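Local coordinates for extracellular haem-binding protein (Streptomyces reticuli, PDB 3FPW) that binds haem and probably degrades it outside the cell, acting as an oligomer in signalling to its cognate two-component sensor kinase, at residues Ala70-Arg75 / Leu100-Arg104; Trp126-Ser131 / Phe151-Pro157; Gly167-Ala171 / Tyr182-Ala187. All coordinates share one frame; numbering follows the deposited sequence.

Contact 1 (Ala70-Arg75 / Leu100-Arg104); sequences ATKAAR and LVTLR
Val101 and Leu103, two residues apart on strand 100-104 and both pointing at helix 70-75, both touch the methyl of Ala74. Val101 buries the larger area and uses each of its branches separately. CG1, anti to the backbone N (chi1 172°), lies 3.7 Å from Ala74 CB, while CG2 lies beside the backbone N and is directed one turn back along the helix, 3.9 Å from Ala70 CB. That same CG2 comes up against the hydroxyl of Thr71, at 3.7 Å from OG1, the two side chains crossing at nearly a right angle. The hydroxyl is not left bare by this apolar neighbour, because it is hydrogen-bonded to the carbonyl O of Leu67 in the preceding turn.

Leu103 reaches the helix through a single branch: CD1 is 3.6 Å from Ala74 CB and 4.0 Å from Arg75 CG, so the start of the arginine chain serves as an apolar surface. With alanine at positions 70 and 74, the helix can lie close to the strand, their axes 8.4 Å apart and inclined by 25°. No hydrogen bond joins the two segments; the fit is apolar, strand side chains lying on helix side chains and backbone.

Leu100 and Val101 form a classic beta bulge opposite Val92, whose side chain also touches Ala70 and Ala74. Helix 67-83 therefore rests on strands 89-94 and 99-104 together. Beyond Val101-Leu103, the sheet continues into an antiparallel strand of a second subunit, whose Leu103 packs on Thr71 and Val101.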
loop_
_atom_site.group_PDB
_atom_site.type_symbol
_atom_site.label_atom_id
_atom_site.label_comp_id
_atom_site.label_asym_id
_atom_site.label_seq_id
_atom_site.Cartn_x
_atom_site.Cartn_y
_atom_site.Cartn_z
ATOM N N ALA A 70 -25.802 11.674 9.014
ATOM C CA ALA A 70 -25.163 10.663 8.145
ATOM C C ALA A 70 -25.581 9.242 8.519
ATOM O O ALA A 70 -25.786 8.375 7.654
ATOM C CB ALA A 70 -23.659 10.801 8.224
ATOM N N THR A 71 -25.692 8.996 9.817
ATOM C CA THR A 71 -26.140 7.694 10.304
ATOM C C THR A 71 -27.584 7.407 9.911
ATOM O O THR A 71 -27.901 6.305 9.461
ATOM C CB THR A 71 -26.011 7.616 11.831
ATOM O OG1 THR A 71 -24.635 7.818 12.188
ATOM C CG2 THR A 71 -26.491 6.246 12.349
ATOM N N LYS A 72 -28.450 8.406 10.069
ATOM C CA LYS A 72 -29.867 8.247 9.699
ATOM C C LYS A 72 -29.974 7.869 8.223
ATOM O O LYS A 72 -30.751 6.966 7.869
ATOM C CB LYS A 72 -30.610 9.560 10.003
ATOM C CG LYS A 72 -32.057 9.645 9.533
ATOM C CD LYS A 72 -32.770 10.874 10.115
ATOM C CE LYS A 72 -32.335 12.174 9.434
ATOM N NZ LYS A 72 -33.297 13.316 9.688
ATOM N N ALA A 73 -29.208 8.554 7.371
ATOM C CA ALA A 73 -29.256 8.308 5.935
ATOM C C ALA A 73 -28.724 6.900 5.604
ATOM O O ALA A 73 -29.309 6.152 4.807
ATOM C CB ALA A 73 -28.450 9.385 5.177
ATOM N N ALA A 74 -27.603 6.537 6.203
ATOM C CA ALA A 74 -27.025 5.229 5.941
ATOM C C ALA A 74 -28.008 4.144 6.333
ATOM O O ALA A 74 -28.232 3.198 5.586
ATOM C CB ALA A 74 -25.721 5.072 6.706
ATOM N N ARG A 75 -28.591 4.287 7.515
ATOM C CA ARG A 75 -29.532 3.299 8.016
ATOM C C ARG A 75 -30.748 3.192 7.098
ATOM O O ARG A 75 -31.268 2.096 6.872
ATOM C CB ARG A 75 -29.922 3.636 9.469
ATOM C CG ARG A 75 -28.788 3.356 10.425
ATOM C CD ARG A 75 -29.185 3.661 11.854
ATOM N NE ARG A 75 -30.104 2.642 12.367
ATOM C CZ ARG A 75 -31.121 2.903 13.178
ATOM N NH1 ARG A 75 -31.382 4.156 13.524
ATOM N NH2 ARG A 75 -31.897 1.920 13.607
ATOM N N LEU A 100 -17.528 8.949 6.912
ATOM C CA LEU A 100 -18.232 9.296 8.152
ATOM C C LEU A 100 -18.968 8.111 8.762
ATOM O O LEU A 100 -18.997 7.955 9.981
ATOM C CB LEU A 100 -19.273 10.382 7.881
ATOM C CG LEU A 100 -18.765 11.685 7.277
ATOM C CD1 LEU A 100 -19.942 12.660 7.249
ATOM C CD2 LEU A 100 -17.619 12.265 8.078
ATOM N N VAL A 101 -19.561 7.271 7.911
ATOM C CA VAL A 101 -20.320 6.106 8.362
ATOM C C VAL A 101 -20.122 4.969 7.371
ATOM O O VAL A 101 -20.147 5.201 6.163
ATOM C CB VAL A 101 -21.856 6.395 8.406
ATOM C CG1 VAL A 101 -22.653 5.099 8.704
ATOM C CG2 VAL A 101 -22.173 7.443 9.440
ATOM N N THR A 102 -19.932 3.760 7.876
ATOM C CA THR A 102 -20.080 2.557 7.044
ATOM C C THR A 102 -20.932 1.559 7.766
ATOM O O THR A 102 -20.872 1.435 9.005
ATOM C CB THR A 102 -18.739 1.872 6.696
ATOM O OG1 THR A 102 -18.065 1.466 7.899
ATOM C CG2 THR A 102 -17.865 2.798 5.885
ATOM N N LEU A 103 -21.724 0.818 6.985
ATOM C CA LEU A 103 -22.576 -0.224 7.539
ATOM C C LEU A 103 -22.491 -1.392 6.580
ATOM O O LEU A 103 -22.774 -1.229 5.383
ATOM C CB LEU A 103 -24.015 0.260 7.582
ATOM C CG LEU A 103 -24.362 1.474 8.441
ATOM C CD1 LEU A 103 -25.860 1.785 8.235
ATOM C CD2 LEU A 103 -24.056 1.184 9.902
ATOM N N ARG A 104 -22.075 -2.551 7.080
ATOM C CA ARG A 104 -21.997 -3.735 6.230
ATOM C C ARG A 104 -23.243 -4.603 6.458
ATOM O O ARG A 104 -23.378 -5.233 7.506
ATOM C CB ARG A 104 -20.730 -4.547 6.553
ATOM C CG ARG A 104 -20.501 -5.736 5.577
ATOM C CD ARG A 104 -19.414 -6.651 6.067
ATOM N NE ARG A 104 -18.152 -5.941 6.199
ATOM C CZ ARG A 104 -17.143 -6.014 5.336
ATOM N NH1 ARG A 104 -17.227 -6.810 4.257
ATOM N NH2 ARG A 104 -16.039 -5.296 5.567
#

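Contact 2 (Trp126-Ser131 / Phe151-Pro157); sequences WNAPTS and FLAGGTP
The backbones of Pro129-Thr130 and Gly155 are joined where the chain enters helix 130-135, with Thr130 N donating to Gly155 O over 2.9 Å, and the N-cap residue Pro129 adding a CA-H...O contact to the same oxygen from its CA at 3.3 Å. The side chain of Thr130 completes the link. Its OG1 stands between the backbone N and the carbonyl carbon (chi1 51°), where it donates to Leu152 O at 2.7 Å and accepts from Gly155 N at 2.8 Å. The donor sits above the Leu152 carbonyl plane, 46° out of it. The N-H of Gly155 points fairly straight at OG1. One hydroxyl thus bridges two backbone groups on either side of the turn at Ala153-Gly154, and the methyl CG2 lies on the backbone of Gly155, 4.1 Å from its CA.

Farther along, Pro157 lays its ring against the peptide joining Ala128 to Pro129, CD being 3.5 Å from Ala128 C, while Asn127 OD1 meets Pro157 CB. At the far end, Phe151 CZ comes over one face of the Trp126 indole, 3.7 Å from CZ3; the ring planes are inclined at 57°, an oblique pair. Ser131 and Ala153 touch through their CB atoms.

Glu180 of helix 176-187 reinforces the turn, accepting hydrogen bonds from Ser131 OG and Gly154 N. Leu133 of helix 130-135 packs on both Trp126 and Phe151, and Thr122 of helix 112-126 touches Thr130. The contact thus ties the link between helices 112-126 and 130-135 to the start of strand 155-160, an outermost strand of the sheet within the chain.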
loop_
_atom_site.group_PDB
_atom_site.type_symbol
_atom_site.label_atom_id
_atom_site.label_comp_id
_atom_site.label_asym_id
_atom_site.label_seq_id
_atom_site.Cartn_x
_atom_site.Cartn_y
_atom_site.Cartn_z
ATOM N N TRP A 126 -17.689 14.951 -7.552
ATOM C CA TRP A 126 -18.231 15.623 -8.743
ATOM C C TRP A 126 -19.643 16.160 -8.544
ATOM O O TRP A 126 -20.220 16.759 -9.458
ATOM C CB TRP A 126 -18.148 14.713 -9.990
ATOM C CG TRP A 126 -16.766 14.673 -10.579
ATOM C CD1 TRP A 126 -16.233 15.549 -11.491
ATOM C CD2 TRP A 126 -15.737 13.720 -10.295
ATOM N NE1 TRP A 126 -14.939 15.201 -11.785
ATOM C CE2 TRP A 126 -14.606 14.084 -11.060
ATOM C CE3 TRP A 126 -15.655 12.601 -9.463
ATOM C CZ2 TRP A 126 -13.414 13.351 -11.036
ATOM C CZ3 TRP A 126 -14.456 11.873 -9.434
ATOM C CH2 TRP A 126 -13.357 12.262 -10.210
ATOM N N ASN A 127 -20.190 15.996 -7.337
ATOM C CA ASN A 127 -21.545 16.446 -7.055
ATOM C C ASN A 127 -22.543 15.918 -8.083
ATOM O O ASN A 127 -23.373 16.669 -8.629
ATOM C CB ASN A 127 -21.617 17.970 -6.953
ATOM C CG ASN A 127 -22.934 18.436 -6.409
ATOM O OD1 ASN A 127 -23.607 17.703 -5.681
ATOM N ND2 ASN A 127 -23.311 19.681 -6.733
ATOM N N ALA A 128 -22.483 14.619 -8.319
ATOM C CA ALA A 128 -23.323 13.988 -9.346
ATOM C C ALA A 128 -23.492 12.525 -8.996
ATOM O O ALA A 128 -22.580 11.923 -8.427
ATOM C CB ALA A 128 -22.658 14.117 -10.725
ATOM N N PRO A 129 -24.626 11.927 -9.377
ATOM C CA PRO A 129 -24.830 10.487 -9.174
ATOM C C PRO A 129 -23.802 9.695 -9.981
ATOM O O PRO A 129 -23.449 10.105 -11.087
ATOM C CB PRO A 129 -26.235 10.242 -9.734
ATOM C CG PRO A 129 -26.871 11.589 -9.886
ATOM C CD PRO A 129 -25.753 12.566 -10.086
ATOM N N THR A 130 -23.302 8.581 -9.454
ATOM C CA THR A 130 -22.258 7.875 -10.168
ATOM C C THR A 130 -22.783 7.196 -11.429
ATOM O O THR A 130 -22.017 6.940 -12.359
ATOM C CB THR A 130 -21.508 6.834 -9.287
ATOM O OG1 THR A 130 -22.450 5.984 -8.632
ATOM C CG2 THR A 130 -20.626 7.549 -8.236
ATOM N N SER A 131 -24.084 6.939 -11.477
ATOM C CA SER A 131 -24.684 6.456 -12.718
ATOM C C SER A 131 -24.441 7.445 -13.842
ATOM O O SER A 131 -24.146 7.040 -14.966
ATOM C CB SER A 131 -26.191 6.251 -12.568
ATOM O OG SER A 131 -26.788 7.449 -12.153
ATOM N N PHE A 151 -16.471 4.664 -10.851
ATOM C CA PHE A 151 -17.467 5.259 -11.730
ATOM C C PHE A 151 -18.532 4.215 -12.093
ATOM O O PHE A 151 -18.609 3.714 -13.222
ATOM C CB PHE A 151 -16.762 5.776 -12.976
ATOM C CG PHE A 151 -16.079 7.092 -12.760
ATOM C CD1 PHE A 151 -14.872 7.173 -12.074
ATOM C CD2 PHE A 151 -16.663 8.271 -13.211
ATOM C CE1 PHE A 151 -14.235 8.396 -11.872
ATOM C CE2 PHE A 151 -16.028 9.501 -12.999
ATOM C CZ PHE A 151 -14.824 9.569 -12.328
ATOM N N LEU A 152 -19.340 3.870 -11.112
ATOM C CA LEU A 152 -20.272 2.764 -11.227
ATOM C C LEU A 152 -21.498 3.149 -10.414
ATOM O O LEU A 152 -21.369 3.604 -9.270
ATOM C CB LEU A 152 -19.610 1.511 -10.649
ATOM C CG LEU A 152 -20.443 0.245 -10.578
ATOM C CD1 LEU A 152 -20.792 -0.254 -11.997
ATOM C CD2 LEU A 152 -19.680 -0.799 -9.778
ATOM N N ALA A 153 -22.673 3.038 -11.035
ATOM C CA ALA A 153 -23.938 3.407 -10.398
ATOM C C ALA A 153 -24.044 2.913 -8.953
ATOM O O ALA A 153 -23.696 1.774 -8.640
ATOM C CB ALA A 153 -25.108 2.863 -11.227
ATOM N N GLY A 154 -24.521 3.803 -8.087
ATOM C CA GLY A 154 -24.769 3.466 -6.711
ATOM C C GLY A 154 -24.365 4.536 -5.711
ATOM O O GLY A 154 -24.593 4.362 -4.498
ATOM N N GLY A 155 -23.733 5.615 -6.180
ATOM C CA GLY A 155 -23.408 6.745 -5.277
ATOM C C GLY A 155 -24.221 7.975 -5.653
ATOM O O GLY A 155 -24.453 8.229 -6.826
ATOM N N THR A 156 -24.675 8.724 -4.663
ATOM C CA THR A 156 -25.474 9.930 -4.936
ATOM C C THR A 156 -25.063 11.055 -3.985
ATOM O O THR A 156 -24.799 10.804 -2.819
ATOM C CB THR A 156 -27.002 9.632 -4.864
ATOM O OG1 THR A 156 -27.717 10.700 -5.498
ATOM C CG2 THR A 156 -27.479 9.474 -3.451
ATOM N N PRO A 157 -25.023 12.301 -4.487
ATOM C CA PRO A 157 -24.582 13.389 -3.616
ATOM C C PRO A 157 -25.689 14.002 -2.768
ATOM O O PRO A 157 -26.886 13.901 -3.078
ATOM C CB PRO A 157 -24.062 14.437 -4.605
ATOM C CG PRO A 157 -24.938 14.238 -5.814
ATOM C CD PRO A 157 -25.139 12.733 -5.894
#

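Contact 3 (Gly167-Ala171 / Tyr182-Ala187); sequences GIGVA and YARAGA
Ile168 and Val170 project from the same side of strand 167-171 onto helix 182-187, packing helix 176-187 on one face of the antiparallel sheet of an alpha+beta fold, consistent with a family placed in the GAF clan. The helix runs back across the strand at 143°, and the axes approach to 7.7 Å. Such closeness goes with the small residues on the helix: Ala183, Gly186 and Ala187.

Ile168 has an extended side chain. CG1 lies anti to the carbonyl carbon (chi1 -60°), and the following torsion of 172° carries CD1 out toward the last turn of the segment. There the methyl rests on the backbone, 3.5 Å from Ala187 N, as well as 3.8 Å from Ala187 CB. It also passes Gly186 C at 4.0 Å. The shorter branch, CG2, turns to Ala183, whose CB is 4.3 Å away.

Val170 divides its two methyls between successive residues. CG2 meets Ala183 at both the backbone and CB, the latter at 3.8 Å. CG1 lies 4.2 Å from Tyr182 CB and comes near the plane of the tyrosine ring, at its edge. Tyr182 starts toward the strand at CB but then leads its ring away, sending OH to hydrogen bonds with Asp84 and Arg86. The side chain also touches Ala80 and Ala81 of helix 67-83, which places this tyrosine between the two helices.

Ala183, nearest to the strand at Val170, touches both branched side chains, and its CB also meets the strand backbone, 3.8 Å from the carbonyl O of Ile168.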
loop_
_atom_site.group_PDB
_atom_site.type_symbol
_atom_site.label_atom_id
_atom_site.label_comp_id
_atom_site.label_asym_id
_atom_site.label_seq_id
_atom_site.Cartn_x
_atom_site.Cartn_y
_atom_site.Cartn_z
ATOM N N GLY A 167 -21.474 12.268 0.133
ATOM C CA GLY A 167 -21.979 11.296 -0.843
ATOM C C GLY A 167 -22.450 10.082 -0.083
ATOM O O GLY A 167 -21.853 9.710 0.926
ATOM N N ILE A 168 -23.517 9.441 -0.564
ATOM C CA ILE A 168 -23.974 8.174 -0.018
ATOM C C ILE A 168 -23.758 7.119 -1.097
ATOM O O ILE A 168 -24.178 7.319 -2.247
ATOM C CB ILE A 168 -25.463 8.228 0.326
ATOM C CG1 ILE A 168 -25.708 9.320 1.364
ATOM C CG2 ILE A 168 -25.915 6.861 0.834
ATOM C CD1 ILE A 168 -27.188 9.599 1.644
ATOM N N GLY A 169 -23.055 6.046 -0.744
ATOM C CA GLY A 169 -22.738 4.979 -1.689
ATOM C C GLY A 169 -23.261 3.637 -1.217
ATOM O O GLY A 169 -23.236 3.343 -0.040
ATOM N N VAL A 170 -23.782 2.833 -2.148
ATOM C CA VAL A 170 -24.360 1.530 -1.824
ATOM C C VAL A 170 -23.826 0.539 -2.800
ATOM O O VAL A 170 -23.677 0.851 -3.994
ATOM C CB VAL A 170 -25.898 1.551 -1.933
ATOM C CG1 VAL A 170 -26.510 0.148 -1.678
ATOM C CG2 VAL A 170 -26.443 2.541 -0.926
ATOM N N ALA A 171 -23.510 -0.640 -2.308
ATOM C CA ALA A 171 -23.053 -1.696 -3.213
ATOM C C ALA A 171 -23.523 -3.045 -2.712
ATOM O O ALA A 171 -23.792 -3.193 -1.521
ATOM C CB ALA A 171 -21.503 -1.653 -3.303
ATOM N N TYR A 182 -31.299 2.489 -3.652
ATOM C CA TYR A 182 -31.214 2.457 -2.190
ATOM C C TYR A 182 -30.419 3.645 -1.642
ATOM O O TYR A 182 -30.732 4.164 -0.561
ATOM C CB TYR A 182 -30.594 1.146 -1.719
ATOM C CG TYR A 182 -31.336 -0.066 -2.244
ATOM C CD1 TYR A 182 -32.722 -0.110 -2.222
ATOM C CD2 TYR A 182 -30.655 -1.164 -2.718
ATOM C CE1 TYR A 182 -33.409 -1.207 -2.694
ATOM C CE2 TYR A 182 -31.321 -2.267 -3.194
ATOM C CZ TYR A 182 -32.708 -2.285 -3.174
ATOM O OH TYR A 182 -33.403 -3.385 -3.640
ATOM N N ALA A 183 -29.411 4.091 -2.385
ATOM C CA ALA A 183 -28.671 5.298 -2.004
ATOM C C ALA A 183 -29.621 6.500 -1.962
ATOM O O ALA A 183 -29.599 7.274 -1.030
ATOM C CB ALA A 183 -27.501 5.576 -2.976
ATOM N N ARG A 184 -30.459 6.639 -2.986
ATOM C CA ARG A 184 -31.429 7.718 -3.015
ATOM C C ARG A 184 -32.426 7.611 -1.868
ATOM O O ARG A 184 -32.880 8.630 -1.351
ATOM C CB ARG A 184 -32.185 7.735 -4.350
ATOM C CG ARG A 184 -31.345 8.222 -5.541
ATOM C CD ARG A 184 -32.244 8.513 -6.744
ATOM N NE ARG A 184 -33.050 7.358 -7.128
ATOM C CZ ARG A 184 -32.640 6.417 -7.978
ATOM N NH1 ARG A 184 -31.444 6.497 -8.534
ATOM N NH2 ARG A 184 -33.437 5.399 -8.291
ATOM N N ALA A 185 -32.797 6.390 -1.485
ATOM C CA ALA A 185 -33.692 6.187 -0.347
ATOM C C ALA A 185 -33.059 6.663 0.954
ATOM O O ALA A 185 -33.735 7.202 1.830
ATOM C CB ALA A 185 -34.084 4.713 -0.235
ATOM N N GLY A 186 -31.747 6.461 1.080
ATOM C CA GLY A 186 -31.017 6.994 2.223
ATOM C C GLY A 186 -30.964 8.516 2.217
ATOM O O GLY A 186 -31.243 9.159 3.224
ATOM N N ALA A 187 -30.633 9.114 1.079
ATOM C CA ALA A 187 -30.615 10.570 0.995
ATOM C C ALA A 187 -31.979 11.191 1.273
ATOM O O ALA A 187 -32.067 12.292 1.826
ATOM C CB ALA A 187 -30.133 11.017 -0.363
#

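Overall arrangement
The three contacts follow one another along the chain and all reach the same antiparallel sheet, whose order is 99-104, 89-94, 163-171, 155-160. Contact 1 lies at one outermost strand and contact 2 at the other, their centres about 17 Å apart and not touching. Contact 3 sits between them, its centre about 9 Å from each. Contacts 1 and 3 touch where Ala73 CB of helix 67-83 packs on Gly186 O of helix 176-187 and Ile168 CD1 of strand 163-171. Contacts 2 and 3 share paired strands, with probable hydrogen bonds between Thr156 N and Ile168 O and between Val170 N and Gly154 O. Together they span the sheet of a subunit that assembles into an octamer.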